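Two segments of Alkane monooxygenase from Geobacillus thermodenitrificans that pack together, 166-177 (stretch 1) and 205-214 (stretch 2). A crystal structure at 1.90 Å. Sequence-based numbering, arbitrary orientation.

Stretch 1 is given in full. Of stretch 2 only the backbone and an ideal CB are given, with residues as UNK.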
# COMPACT_ATOMS: atom_id res chain seq x y z
N GLU A 166 -2.06 8.40 -16.88
CA GLU A 166 -1.68 8.71 -18.27
C GLU A 166 -0.63 9.83 -18.24
O GLU A 166 0.43 9.72 -18.87
CB GLU A 166 -2.92 9.17 -19.10
CG GLU A 166 -2.72 9.13 -20.65
CD GLU A 166 -3.87 9.77 -21.56
OE1 GLU A 166 -3.55 9.95 -22.78
OE2 GLU A 166 -5.03 10.09 -21.10
N VAL A 167 -0.96 10.89 -17.50
CA VAL A 167 -0.10 12.09 -17.35
C VAL A 167 1.25 11.75 -16.72
O VAL A 167 2.30 12.12 -17.26
CB VAL A 167 -0.79 13.22 -16.49
CG1 VAL A 167 0.15 14.37 -16.22
CG2 VAL A 167 -2.10 13.73 -17.20
N CYS A 168 1.21 11.00 -15.60
CA CYS A 168 2.44 10.58 -14.92
C CYS A 168 3.29 9.70 -15.81
O CYS A 168 4.50 9.94 -15.98
CB CYS A 168 2.09 9.91 -13.57
SG CYS A 168 1.42 11.13 -12.42
N TYR A 169 2.67 8.70 -16.46
CA TYR A 169 3.42 7.84 -17.41
C TYR A 169 4.11 8.67 -18.51
O TYR A 169 5.29 8.45 -18.80
CB TYR A 169 2.53 6.81 -18.12
CG TYR A 169 1.85 5.75 -17.27
CD1 TYR A 169 0.63 5.21 -17.68
CD2 TYR A 169 2.42 5.29 -16.05
CE1 TYR A 169 -0.03 4.23 -16.94
CE2 TYR A 169 1.77 4.29 -15.29
CZ TYR A 169 0.54 3.78 -15.75
OH TYR A 169 -0.11 2.81 -15.03
N LYS A 170 3.39 9.62 -19.13
CA LYS A 170 4.02 10.48 -20.17
C LYS A 170 5.23 11.26 -19.63
O LYS A 170 6.28 11.25 -20.23
CB LYS A 170 3.02 11.45 -20.78
CG LYS A 170 1.96 10.74 -21.67
CD LYS A 170 0.77 11.69 -21.90
CE LYS A 170 -0.26 10.92 -22.72
NZ LYS A 170 -1.27 11.81 -23.30
N LEU A 171 5.06 11.91 -18.49
CA LEU A 171 6.18 12.59 -17.79
C LEU A 171 7.38 11.69 -17.47
O LEU A 171 8.54 11.99 -17.78
CB LEU A 171 5.65 13.30 -16.51
CG LEU A 171 4.60 14.41 -16.74
CD1 LEU A 171 3.98 14.87 -15.43
CD2 LEU A 171 5.23 15.63 -17.53
N TRP A 172 7.09 10.56 -16.86
CA TRP A 172 8.12 9.67 -16.37
C TRP A 172 8.87 8.87 -17.43
O TRP A 172 10.04 8.61 -17.26
CB TRP A 172 7.52 8.69 -15.37
CG TRP A 172 7.11 9.31 -14.07
CD1 TRP A 172 7.72 10.36 -13.44
CD2 TRP A 172 6.08 8.84 -13.18
NE1 TRP A 172 7.09 10.61 -12.24
CE2 TRP A 172 6.10 9.69 -12.04
CE3 TRP A 172 5.12 7.81 -13.25
CZ2 TRP A 172 5.18 9.55 -10.99
CZ3 TRP A 172 4.22 7.65 -12.21
CH2 TRP A 172 4.26 8.52 -11.08
N GLU A 173 8.16 8.47 -18.50
CA GLU A 173 8.65 7.53 -19.50
C GLU A 173 8.98 8.21 -20.81
O GLU A 173 9.87 7.78 -21.52
CB GLU A 173 7.60 6.45 -19.82
CG GLU A 173 7.17 5.55 -18.62
CD GLU A 173 8.29 4.62 -18.18
OE1 GLU A 173 8.35 4.30 -16.99
OE2 GLU A 173 9.10 4.21 -19.04
N GLY A 174 8.24 9.26 -21.13
CA GLY A 174 8.34 9.83 -22.49
C GLY A 174 8.95 11.23 -22.65
O GLY A 174 9.40 11.62 -23.75
N SER A 175 8.96 12.01 -21.58
CA SER A 175 9.39 13.38 -21.73
C SER A 175 10.89 13.53 -22.00
O SER A 175 11.31 14.24 -22.93
CB SER A 175 8.92 14.19 -20.55
OG SER A 175 9.35 15.54 -20.63
N TRP A 176 11.72 12.87 -21.20
CA TRP A 176 13.17 12.91 -21.37
C TRP A 176 13.57 11.54 -21.87
O TRP A 176 13.15 10.55 -21.28
CB TRP A 176 13.89 13.12 -20.03
CG TRP A 176 13.65 14.47 -19.38
CD1 TRP A 176 12.43 15.09 -19.18
CD2 TRP A 176 14.64 15.36 -18.87
NE1 TRP A 176 12.62 16.31 -18.60
CE2 TRP A 176 13.96 16.48 -18.37
CE3 TRP A 176 16.04 15.32 -18.76
CZ2 TRP A 176 14.64 17.56 -17.77
CZ3 TRP A 176 16.71 16.39 -18.17
CH2 TRP A 176 16.01 17.50 -17.69
N GLU A 177 14.41 11.50 -22.90
CA GLU A 177 14.94 10.27 -23.45
C GLU A 177 16.00 9.67 -22.52
O GLU A 177 16.59 10.39 -21.70
CB GLU A 177 15.53 10.56 -24.84
CG GLU A 177 14.48 11.12 -25.84
CD GLU A 177 15.02 11.26 -27.27
OE1 GLU A 177 14.60 12.23 -27.96
OE2 GLU A 177 15.86 10.42 -27.67
N UNK A 205 -9.76 15.69 -17.88
CA UNK A 205 -9.44 16.28 -16.57
C UNK A 205 -8.20 17.15 -16.58
O UNK A 205 -8.14 18.10 -15.81
CB UNK A 205 -9.26 15.17 -15.53
N UNK A 206 -7.25 16.86 -17.44
CA UNK A 206 -5.95 17.53 -17.42
C UNK A 206 -5.49 18.07 -18.76
O UNK A 206 -5.73 17.47 -19.81
CB UNK A 206 -4.89 16.56 -16.89
N UNK A 207 -4.76 19.16 -18.69
CA UNK A 207 -4.06 19.73 -19.82
C UNK A 207 -2.63 20.03 -19.34
O UNK A 207 -2.42 20.93 -18.52
CB UNK A 207 -4.77 20.98 -20.35
N UNK A 208 -1.67 19.26 -19.84
CA UNK A 208 -0.28 19.31 -19.37
C UNK A 208 0.66 19.25 -20.56
O UNK A 208 0.98 18.18 -21.05
CB UNK A 208 0.02 18.17 -18.40
N UNK A 209 1.09 20.42 -21.04
CA UNK A 209 2.07 20.48 -22.15
C UNK A 209 3.42 19.82 -21.85
O UNK A 209 4.05 19.30 -22.76
CB UNK A 209 2.32 21.94 -22.53
N UNK A 210 3.84 19.78 -20.58
CA UNK A 210 5.15 19.17 -20.29
C UNK A 210 6.15 20.26 -20.58
O UNK A 210 5.73 21.44 -20.76
CB UNK A 210 5.42 17.91 -21.11
N UNK A 211 7.46 19.94 -20.62
CA UNK A 211 8.11 18.66 -20.33
C UNK A 211 8.10 18.39 -18.81
O UNK A 211 7.68 19.26 -18.00
CB UNK A 211 9.54 18.66 -20.87
N UNK A 212 8.54 17.20 -18.43
CA UNK A 212 8.74 16.88 -17.03
C UNK A 212 9.92 17.73 -16.50
O UNK A 212 10.82 18.14 -17.26
CB UNK A 212 9.00 15.38 -16.85
N UNK A 213 9.89 18.01 -15.21
CA UNK A 213 10.95 18.81 -14.57
C UNK A 213 12.20 17.98 -14.21
O UNK A 213 13.25 18.54 -13.98
CB UNK A 213 10.40 19.47 -13.30
N UNK A 214 12.07 16.65 -14.18
CA UNK A 214 13.12 15.77 -13.68
C UNK A 214 13.77 14.90 -14.77
O UNK A 214 13.14 14.51 -15.77
CB UNK A 214 12.54 14.87 -12.59

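Position 205 has nothing of stretch 1 within 5.5 Å of its ideal CB. Many residues would fit. It is Tyr 205, which makes no contact with stretch 1.

At position 206 the CA-to-CB bond points toward the helix, and the ideal CB lies 4.0 Å from Val 167 CG2. An apolar side chain, aliphatic or aromatic, would suit. It is Phe 206, which packs on Val 167 through its CB.

Position 207 has an extended backbone and points away. Polar or charged residues would be at ease. It is Glu 207.

Position 208 is also extended and points back toward the helix. Its ideal CB is 4.4 Å from Val 167 CG1, and no polar side chain of stretch 1 is near. Val, Ile or Leu would suit. It is Val 208, with chi1 in t, and its CG2 meets Val 167 CG1 at 4.1 Å.

Position 209 points away, with phi near -61°. Proline is allowed, but so are many others. It is Pro 209.

Position 210 has phi/psi of 82/-169°. An ideal CB would be jammed against the carbonyl O of the preceding residue, which by itself calls for glycine. It is Gly 210.

Position 211 follows a cis peptide bond, a strong hint of proline. CA-to-CB points sideways, and the ideal CB is tight against Ser 175 OG at 3.1 Å. It is Pro 211. Its actual CB sits 3.4 Å from Ser 175 OG.

Position 212 points toward the helix. Its backbone is held at both ends: its N donates to Ser 175 OG (2.9 Å), and its O accepts from Trp 176 NE1 (2.9 Å). These bonds need no particular side chain, though proline would lack the N-H. The ideal CB is 3.5 Å from Leu 171 O, and the space beyond is bordered by Leu 171 and Trp 172. A flat ring or a medium-sized apolar chain would suit. It is His 212, with chi1 in t. Leu 171 CB lies over one ring face, 4.1 Å from the ring centroid, in a CH-pi contact. Trp 172 turns an edge to this ring in an offset edge-to-face pair, with Trp 172 CD1 3.8 Å from His 212 NE2.

Position 213 points away, so the choice is wide. It is Leu 213.

Position 214 also points away, but its carbonyl O lies over one face of the Trp 176 ring, 3.4 Å from Trp 176 CE2. This contact is made by backbone, so many residues would serve. It is Cys 214.

Stretch 2 (205-214) YFEVPGPHLC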
# COMPACT_ATOMS: atom_id res chain seq x y z
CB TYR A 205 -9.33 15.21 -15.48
CG TYR A 205 -10.59 14.40 -15.31
CD1 TYR A 205 -11.69 14.91 -14.62
CD2 TYR A 205 -10.70 13.13 -15.86
CE1 TYR A 205 -12.84 14.18 -14.47
CE2 TYR A 205 -11.86 12.40 -15.73
CZ TYR A 205 -12.91 12.93 -15.03
OH TYR A 205 -14.05 12.20 -14.89
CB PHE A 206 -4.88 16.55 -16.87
CG PHE A 206 -5.19 16.06 -15.49
CD1 PHE A 206 -5.48 14.73 -15.27
CD2 PHE A 206 -5.20 16.97 -14.42
CE1 PHE A 206 -5.77 14.27 -13.98
CE2 PHE A 206 -5.49 16.55 -13.14
CZ PHE A 206 -5.78 15.19 -12.91
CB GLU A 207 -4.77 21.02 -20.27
CG GLU A 207 -4.23 21.58 -21.60
CD GLU A 207 -4.78 20.80 -22.78
OE1 GLU A 207 -5.95 20.34 -22.73
OE2 GLU A 207 -4.04 20.65 -23.78
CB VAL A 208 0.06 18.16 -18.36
CG1 VAL A 208 1.54 18.24 -17.91
CG2 VAL A 208 -0.87 18.20 -17.18
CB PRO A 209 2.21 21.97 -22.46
CG PRO A 209 1.50 22.72 -21.36
CD PRO A 209 0.61 21.74 -20.61
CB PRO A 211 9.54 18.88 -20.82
CG PRO A 211 9.74 20.36 -20.66
CD PRO A 211 8.43 21.00 -20.95
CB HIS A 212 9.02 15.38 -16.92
CG HIS A 212 9.06 14.85 -15.52
ND1 HIS A 212 8.24 15.32 -14.52
CD2 HIS A 212 9.78 13.83 -14.99
CE1 HIS A 212 8.45 14.62 -13.41
NE2 HIS A 212 9.39 13.72 -13.67
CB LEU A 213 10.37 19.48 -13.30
CG LEU A 213 9.36 20.65 -13.54
CD1 LEU A 213 8.66 21.10 -12.24
CD2 LEU A 213 9.97 21.87 -14.30
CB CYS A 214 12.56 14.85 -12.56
SG CYS A 214 11.50 15.67 -11.39
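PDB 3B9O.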